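Local coordinates for protein Old Yellow Enzyme (Pichia, PDB 6AGZ) that probably catalyses the flavin-dependent asymmetric reduction of the carbon-carbon double bond of enone compounds, as a TIM-barrel old yellow enzyme carrying flavin mononucleotide, at residues A[317-322]-A[329-334]; A[28-33]-A[312-317]. All coordinates share one frame; numbering follows the deposited sequence.

Contact 1 of 2, residues A[317-322]-A[329-334]; sequences GGYLSE and IKDVNA. With FMN (flavin mononucleotide), chain C.
Y319 and D331 join the phosphate-binding loop of a TIM barrel to the helix that follows it. The loop 317-322 leaves strand 313-316, the seventh of the barrel, and its chain soon turns back into helix 328-334. Along 329-334, I329 begins the segment facing the other way: its CB points away from the loop, although its CA lies closest to that of Y319, 9.1 Å off; its side chain packs on L9 and T12 instead. N333 N bonds I329 O at 2.9 Å, one helical turn that spans D331. D331 alone in this segment reaches the loop. Its CG stands beside the backbone N and anti to the carbonyl carbon (chi1 -68°), which sends the carboxylate to the tyrosine. Y319 OH donates to D331 OD2 over 2.7 Å, and OD2 accepts with its anti lone pair, the one turned from OD1. OD2 lies at the edge of the phenol ring and in its plane, also 3.3 Å from Y319 CE1, while the carboxylate plane stands 89° to the ring. R315 NH1 makes a long, weak ion pair with the same OD2. A phenylalanine in place of Y319 would probably leave OD2 without its hydroxyl donor and the helix without its one hydrogen bond to this loop segment. V332 turns to I340 of strand 338-341, which also touches the Y319 ring. N333, further along, accepts a hydrogen bond from N13 N at its OD1. Across the loop, a type I turn runs from G318 to S321, whose N and OG both donate to G318 O; at its start, G318 N gives FMN O1P a nearly straight bond of 2.8 Å, with an N-H...O angle of 173°.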
loop_
_atom_site.group_PDB
_atom_site.type_symbol
_atom_site.label_atom_id
_atom_site.label_comp_id
_atom_site.label_asym_id
_atom_site.label_seq_id
_atom_site.Cartn_x
_atom_site.Cartn_y
_atom_site.Cartn_z
ATOM N N GLY A 317 -11.225 10.598 13.433
ATOM C CA GLY A 317 -12.168 9.516 13.650
ATOM C C GLY A 317 -11.961 8.703 14.912
ATOM O O GLY A 317 -10.963 7.988 15.045
ATOM N N GLY A 318 -12.907 8.801 15.849
ATOM C CA GLY A 318 -12.930 7.943 17.016
ATOM C C GLY A 318 -12.032 8.357 18.162
ATOM O O GLY A 318 -12.114 7.747 19.237
ATOM N N TYR A 319 -11.184 9.372 17.977
ATOM C CA TYR A 319 -10.104 9.644 18.920
ATOM C C TYR A 319 -10.588 10.041 20.311
ATOM O O TYR A 319 -9.830 9.896 21.275
ATOM C CB TYR A 319 -9.193 10.741 18.367
ATOM C CG TYR A 319 -8.181 10.242 17.364
ATOM C CD1 TYR A 319 -7.192 9.343 17.740
ATOM C CD2 TYR A 319 -8.206 10.674 16.045
ATOM C CE1 TYR A 319 -6.261 8.883 16.832
ATOM C CE2 TYR A 319 -7.277 10.220 15.128
ATOM C CZ TYR A 319 -6.307 9.325 15.526
ATOM O OH TYR A 319 -5.379 8.870 14.618
ATOM N N LEU A 320 -11.812 10.544 20.447
ATOM C CA LEU A 320 -12.303 10.986 21.747
ATOM C C LEU A 320 -13.286 10.010 22.379
ATOM O O LEU A 320 -13.864 10.322 23.425
ATOM C CB LEU A 320 -12.936 12.374 21.634
ATOM C CG LEU A 320 -11.931 13.527 21.591
ATOM C CD1 LEU A 320 -12.641 14.871 21.622
ATOM C CD2 LEU A 320 -10.933 13.415 22.737
ATOM N N SER A 321 -13.486 8.838 21.780
ATOM C CA SER A 321 -14.315 7.826 22.409
ATOM C C SER A 321 -13.645 7.318 23.687
ATOM O O SER A 321 -12.487 7.630 23.986
ATOM C CB SER A 321 -14.577 6.668 21.445
ATOM O OG SER A 321 -13.387 5.948 21.171
ATOM N N GLU A 322 -14.388 6.509 24.442
ATOM C CA GLU A 322 -13.876 5.947 25.686
ATOM C C GLU A 322 -12.706 4.995 25.465
ATOM O O GLU A 322 -12.147 4.486 26.445
ATOM C CB GLU A 322 -15.000 5.233 26.442
ATOM C CG GLU A 322 -16.149 6.142 26.879
ATOM C CD GLU A 322 -17.090 6.500 25.742
ATOM O OE1 GLU A 322 -16.929 5.949 24.631
ATOM O OE2 GLU A 322 -17.990 7.338 25.960
ATOM N N ILE A 329 -3.117 10.010 22.030
ATOM C CA ILE A 329 -1.786 10.252 22.585
ATOM C C ILE A 329 -0.728 9.568 21.732
ATOM O O ILE A 329 0.264 10.185 21.320
ATOM C CB ILE A 329 -1.720 9.771 24.046
ATOM C CG1 ILE A 329 -2.905 10.309 24.847
ATOM C CG2 ILE A 329 -0.402 10.188 24.687
ATOM C CD1 ILE A 329 -2.962 11.811 24.905
ATOM N N LYS A 330 -0.932 8.278 21.452
ATOM C CA LYS A 330 0.033 7.504 20.679
ATOM C C LYS A 330 0.271 8.124 19.308
ATOM O O LYS A 330 1.419 8.301 18.885
ATOM C CB LYS A 330 -0.462 6.064 20.540
ATOM C CG LYS A 330 0.529 5.094 19.918
ATOM C CD LYS A 330 -0.169 3.797 19.531
ATOM C CE LYS A 330 0.816 2.731 19.080
ATOM N NZ LYS A 330 1.466 2.054 20.236
ATOM N N ASP A 331 -0.805 8.478 18.603
ATOM C CA ASP A 331 -0.654 8.952 17.230
ATOM C C ASP A 331 -0.091 10.367 17.180
ATOM O O ASP A 331 0.778 10.661 16.350
ATOM C CB ASP A 331 -1.992 8.877 16.497
ATOM C CG ASP A 331 -2.452 7.451 16.269
ATOM O OD1 ASP A 331 -1.660 6.521 16.535
ATOM O OD2 ASP A 331 -3.603 7.259 15.823
ATOM N N VAL A 332 -0.568 11.260 18.050
ATOM C CA VAL A 332 -0.089 12.638 17.997
ATOM C C VAL A 332 1.345 12.731 18.504
ATOM O O VAL A 332 2.100 13.616 18.083
ATOM C CB VAL A 332 -1.032 13.580 18.774
ATOM C CG1 VAL A 332 -0.760 13.526 20.272
ATOM C CG2 VAL A 332 -0.904 15.007 18.252
ATOM N N ASN A 333 1.754 11.824 19.394
ATOM C CA ASN A 333 3.130 11.807 19.875
ATOM C C ASN A 333 4.042 10.916 19.043
ATOM O O ASN A 333 5.258 10.933 19.259
ATOM C CB ASN A 333 3.178 11.354 21.340
ATOM C CG ASN A 333 2.721 12.434 22.302
ATOM O OD1 ASN A 333 2.680 13.616 21.957
ATOM N ND2 ASN A 333 2.382 12.034 23.521
ATOM N N ALA A 334 3.488 10.152 18.097
ATOM C CA ALA A 334 4.304 9.224 17.317
ATOM C C ALA A 334 5.360 9.960 16.504
ATOM O O ALA A 334 6.490 9.476 16.359
ATOM C CB ALA A 334 3.415 8.382 16.401
HETATM N N1 FMN C . -16.266 14.872 6.479
HETATM C C2 FMN C . -15.931 15.569 5.334
HETATM O O2 FMN C . -14.867 15.336 4.761
HETATM N N3 FMN C . -16.787 16.525 4.826
HETATM C C4 FMN C . -17.980 16.787 5.466
HETATM O O4 FMN C . -18.749 17.638 5.021
HETATM C C4A FMN C . -18.317 16.087 6.617
HETATM N N5 FMN C . -19.509 16.352 7.252
HETATM C C5A FMN C . -19.849 15.665 8.397
HETATM C C6 FMN C . -21.054 15.938 9.031
HETATM C C7 FMN C . -21.406 15.249 10.185
HETATM C C7M FMN C . -22.705 15.547 10.869
HETATM C C8 FMN C . -20.553 14.285 10.705
HETATM C C8M FMN C . -20.931 13.540 11.951
HETATM C C9 FMN C . -19.350 14.011 10.068
HETATM C C9A FMN C . -18.991 14.700 8.913
HETATM N N10 FMN C . -17.794 14.431 8.274
HETATM C C10 FMN C . -17.457 15.125 7.127
HETATM C "C1'" FMN C . -16.857 13.398 8.833
HETATM C "C2'" FMN C . -16.002 14.081 9.905
HETATM O "O2'" FMN C . -15.240 15.106 9.307
HETATM C "C3'" FMN C . -15.082 13.116 10.651
HETATM O "O3'" FMN C . -14.142 12.558 9.760
HETATM C "C4'" FMN C . -15.881 12.009 11.330
HETATM O "O4'" FMN C . -16.971 12.571 12.026
HETATM C "C5'" FMN C . -15.031 11.219 12.317
HETATM O "O5'" FMN C . -14.447 12.102 13.249
HETATM P P FMN C . -14.955 12.115 14.776
HETATM O O1P FMN C . -14.915 10.707 15.321
HETATM O O2P FMN C . -14.058 13.000 15.607
HETATM O O3P FMN C . -16.367 12.646 14.821
#

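Contact 2 of 2, residues A[28-33]-A[312-317]; sequences RLVFPP and VVLRSG. With FMN (flavin mononucleotide), chain C.
L314 meets V30 inside the barrel, where strands 313-316 and 29-31 face each other without a hydrogen bond between them; strand 338-341 lies between the two in the sheet. From CB, which points toward V30, the L314 side chain runs to CG, set anti to the backbone N (chi1 163°), and the branch there carries both methyls to the valine. CD1 takes the main contact, 3.7 Å from V30 CB and equally near V30 CG2; CD2 lies 3.9 Å from V30 CG1. The two side chains thus touch tip to tip, with both valine methyls engaged. I65 of strand 63-70 packs against both residues, and S283 touches L314 from strand 281-285.

Two residues further on, where the chain has left strand 29-31, P32 CG rests 3.7 Å from S316 OG, a van der Waals contact between ring and hydroxyl. Here the buried apolar filling gives way to the cofactor: P32 CB approaches FMN O2' at 3.5 Å, and P33 CG comes within 3.5 Å of FMN O2, at the pyrimidine end of the flavin. FMN O2' donates to P33 O over 2.8 Å, tying the ribityl chain to the backbone. A flavin held at the C-terminal ends of the barrel strands, above an apolar interior, is what the old yellow enzyme TIM barrel provides.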
loop_
_atom_site.group_PDB
_atom_site.type_symbol
_atom_site.label_atom_id
_atom_site.label_comp_id
_atom_site.label_asym_id
_atom_site.label_seq_id
_atom_site.Cartn_x
_atom_site.Cartn_y
_atom_site.Cartn_z
ATOM N N ARG A 28 -2.425 21.270 17.667
ATOM C CA ARG A 28 -2.617 20.299 16.598
ATOM C C ARG A 28 -3.991 19.643 16.673
ATOM O O ARG A 28 -4.200 18.568 16.101
ATOM C CB ARG A 28 -1.499 19.255 16.633
ATOM C CG ARG A 28 -0.129 19.905 16.762
ATOM C CD ARG A 28 1.025 18.928 16.659
ATOM N NE ARG A 28 2.293 19.617 16.886
ATOM C CZ ARG A 28 3.489 19.045 16.790
ATOM N NH1 ARG A 28 3.590 17.765 16.465
ATOM N NH2 ARG A 28 4.584 19.758 17.016
ATOM N N LEU A 29 -4.931 20.277 17.370
ATOM C CA LEU A 29 -6.323 19.852 17.387
ATOM C C LEU A 29 -7.066 20.555 16.259
ATOM O O LEU A 29 -6.988 21.782 16.127
ATOM C CB LEU A 29 -6.967 20.176 18.737
ATOM C CG LEU A 29 -8.480 19.995 18.859
ATOM C CD1 LEU A 29 -8.859 18.522 18.811
ATOM C CD2 LEU A 29 -8.995 20.646 20.135
ATOM N N VAL A 30 -7.780 19.781 15.448
ATOM C CA VAL A 30 -8.424 20.287 14.243
ATOM C C VAL A 30 -9.918 20.014 14.322
ATOM O O VAL A 30 -10.342 18.942 14.769
ATOM C CB VAL A 30 -7.823 19.651 12.972
ATOM C CG1 VAL A 30 -8.508 20.189 11.722
ATOM C CG2 VAL A 30 -6.325 19.895 12.912
ATOM N N PHE A 31 -10.712 20.997 13.900
ATOM C CA PHE A 31 -12.135 20.815 13.656
ATOM C C PHE A 31 -12.301 20.370 12.208
ATOM O O PHE A 31 -12.219 21.198 11.292
ATOM C CB PHE A 31 -12.908 22.108 13.924
ATOM C CG PHE A 31 -14.405 21.961 13.826
ATOM C CD1 PHE A 31 -15.008 20.717 13.911
ATOM C CD2 PHE A 31 -15.208 23.077 13.648
ATOM C CE1 PHE A 31 -16.382 20.587 13.821
ATOM C CE2 PHE A 31 -16.582 22.954 13.557
ATOM C CZ PHE A 31 -17.169 21.708 13.644
ATOM N N PRO A 32 -12.519 19.082 11.961
ATOM C CA PRO A 32 -12.621 18.592 10.585
ATOM C C PRO A 32 -13.863 19.144 9.911
ATOM O O PRO A 32 -14.758 19.675 10.587
ATOM C CB PRO A 32 -12.708 17.064 10.758
ATOM C CG PRO A 32 -12.306 16.795 12.183
ATOM C CD PRO A 32 -12.721 18.007 12.944
ATOM N N PRO A 33 -13.952 19.057 8.585
ATOM C CA PRO A 33 -15.165 19.519 7.900
ATOM C C PRO A 33 -16.388 18.767 8.401
ATOM O O PRO A 33 -16.405 17.536 8.442
ATOM C CB PRO A 33 -14.877 19.220 6.423
ATOM C CG PRO A 33 -13.793 18.187 6.441
ATOM C CD PRO A 33 -12.962 18.513 7.639
ATOM N N VAL A 312 2.618 16.981 6.613
ATOM C CA VAL A 312 1.606 17.062 7.657
ATOM C C VAL A 312 0.433 16.168 7.289
ATOM O O VAL A 312 -0.061 16.196 6.155
ATOM C CB VAL A 312 1.161 18.518 7.860
ATOM C CG1 VAL A 312 0.027 18.595 8.873
ATOM C CG2 VAL A 312 2.336 19.377 8.302
ATOM N N VAL A 313 -0.013 15.359 8.247
ATOM C CA VAL A 313 -1.143 14.460 8.051
ATOM C C VAL A 313 -2.159 14.719 9.154
ATOM O O VAL A 313 -1.805 14.753 10.337
ATOM C CB VAL A 313 -0.708 12.980 8.033
ATOM C CG1 VAL A 313 0.101 12.626 9.277
ATOM C CG2 VAL A 313 -1.921 12.072 7.899
ATOM N N LEU A 314 -3.412 14.926 8.765
ATOM C CA LEU A 314 -4.511 15.108 9.705
ATOM C C LEU A 314 -5.262 13.791 9.827
ATOM O O LEU A 314 -5.809 13.298 8.842
ATOM C CB LEU A 314 -5.450 16.220 9.237
ATOM C CG LEU A 314 -6.832 16.262 9.893
ATOM C CD1 LEU A 314 -6.717 16.497 11.392
ATOM C CD2 LEU A 314 -7.703 17.327 9.243
ATOM N N ARG A 315 -5.285 13.221 11.027
ATOM C CA ARG A 315 -5.952 11.950 11.275
ATOM C C ARG A 315 -7.231 12.202 12.060
ATOM O O ARG A 315 -7.196 12.848 13.113
ATOM C CB ARG A 315 -5.032 10.996 12.038
ATOM C CG ARG A 315 -3.632 10.910 11.450
ATOM C CD ARG A 315 -2.764 9.910 12.194
ATOM N NE ARG A 315 -3.238 8.540 12.026
ATOM C CZ ARG A 315 -2.543 7.464 12.376
ATOM N NH1 ARG A 315 -1.336 7.596 12.909
ATOM N NH2 ARG A 315 -3.051 6.253 12.190
ATOM N N SER A 316 -8.358 11.702 11.550
ATOM C CA SER A 316 -9.640 11.941 12.200
ATOM C C SER A 316 -10.421 10.644 12.371
ATOM O O SER A 316 -10.301 9.713 11.568
ATOM C CB SER A 316 -10.488 12.950 11.414
ATOM O OG SER A 316 -9.845 14.209 11.344
ATOM N N GLY A 317 -11.225 10.598 13.433
ATOM C CA GLY A 317 -12.168 9.516 13.650
ATOM C C GLY A 317 -11.961 8.703 14.912
ATOM O O GLY A 317 -10.963 7.988 15.045
HETATM N N1 FMN C . -16.266 14.872 6.479
HETATM C C2 FMN C . -15.931 15.569 5.334
HETATM O O2 FMN C . -14.867 15.336 4.761
HETATM N N3 FMN C . -16.787 16.525 4.826
HETATM C C4 FMN C . -17.980 16.787 5.466
HETATM O O4 FMN C . -18.749 17.638 5.021
HETATM C C4A FMN C . -18.317 16.087 6.617
HETATM N N5 FMN C . -19.509 16.352 7.252
HETATM C C5A FMN C . -19.849 15.665 8.397
HETATM C C6 FMN C . -21.054 15.938 9.031
HETATM C C7 FMN C . -21.406 15.249 10.185
HETATM C C7M FMN C . -22.705 15.547 10.869
HETATM C C8 FMN C . -20.553 14.285 10.705
HETATM C C8M FMN C . -20.931 13.540 11.951
HETATM C C9 FMN C . -19.350 14.011 10.068
HETATM C C9A FMN C . -18.991 14.700 8.913
HETATM N N10 FMN C . -17.794 14.431 8.274
HETATM C C10 FMN C . -17.457 15.125 7.127
HETATM C "C1'" FMN C . -16.857 13.398 8.833
HETATM C "C2'" FMN C . -16.002 14.081 9.905
HETATM O "O2'" FMN C . -15.240 15.106 9.307
HETATM C "C3'" FMN C . -15.082 13.116 10.651
HETATM O "O3'" FMN C . -14.142 12.558 9.760
HETATM C "C4'" FMN C . -15.881 12.009 11.330
HETATM O "O4'" FMN C . -16.971 12.571 12.026
HETATM C "C5'" FMN C . -15.031 11.219 12.317
HETATM O "O5'" FMN C . -14.447 12.102 13.249
HETATM P P FMN C . -14.955 12.115 14.776
HETATM O O1P FMN C . -14.915 10.707 15.321
HETATM O O2P FMN C . -14.058 13.000 15.607
HETATM O O3P FMN C . -16.367 12.646 14.821
#

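From the N terminus, strand 29-31 comes first, and strand 313-316 reaches it only after most of the barrel has been built: contact 2 closes this long loop, with 278 residues between its segments. Contact 1 follows in series, neither nesting in nor crossing the first, and closes a short loop of six intervening residues from 317-322 to helix 328-334. G317, just past strand 313-316, is shared and starts the loop. Contact 2 ties the barrel interior together; contact 1 fastens the outer helix to the loop. R315 of strand 313-316 brings the two into contact, and FMN meets both, by ribityl and flavin at 28-33 and by phosphate at 317-322.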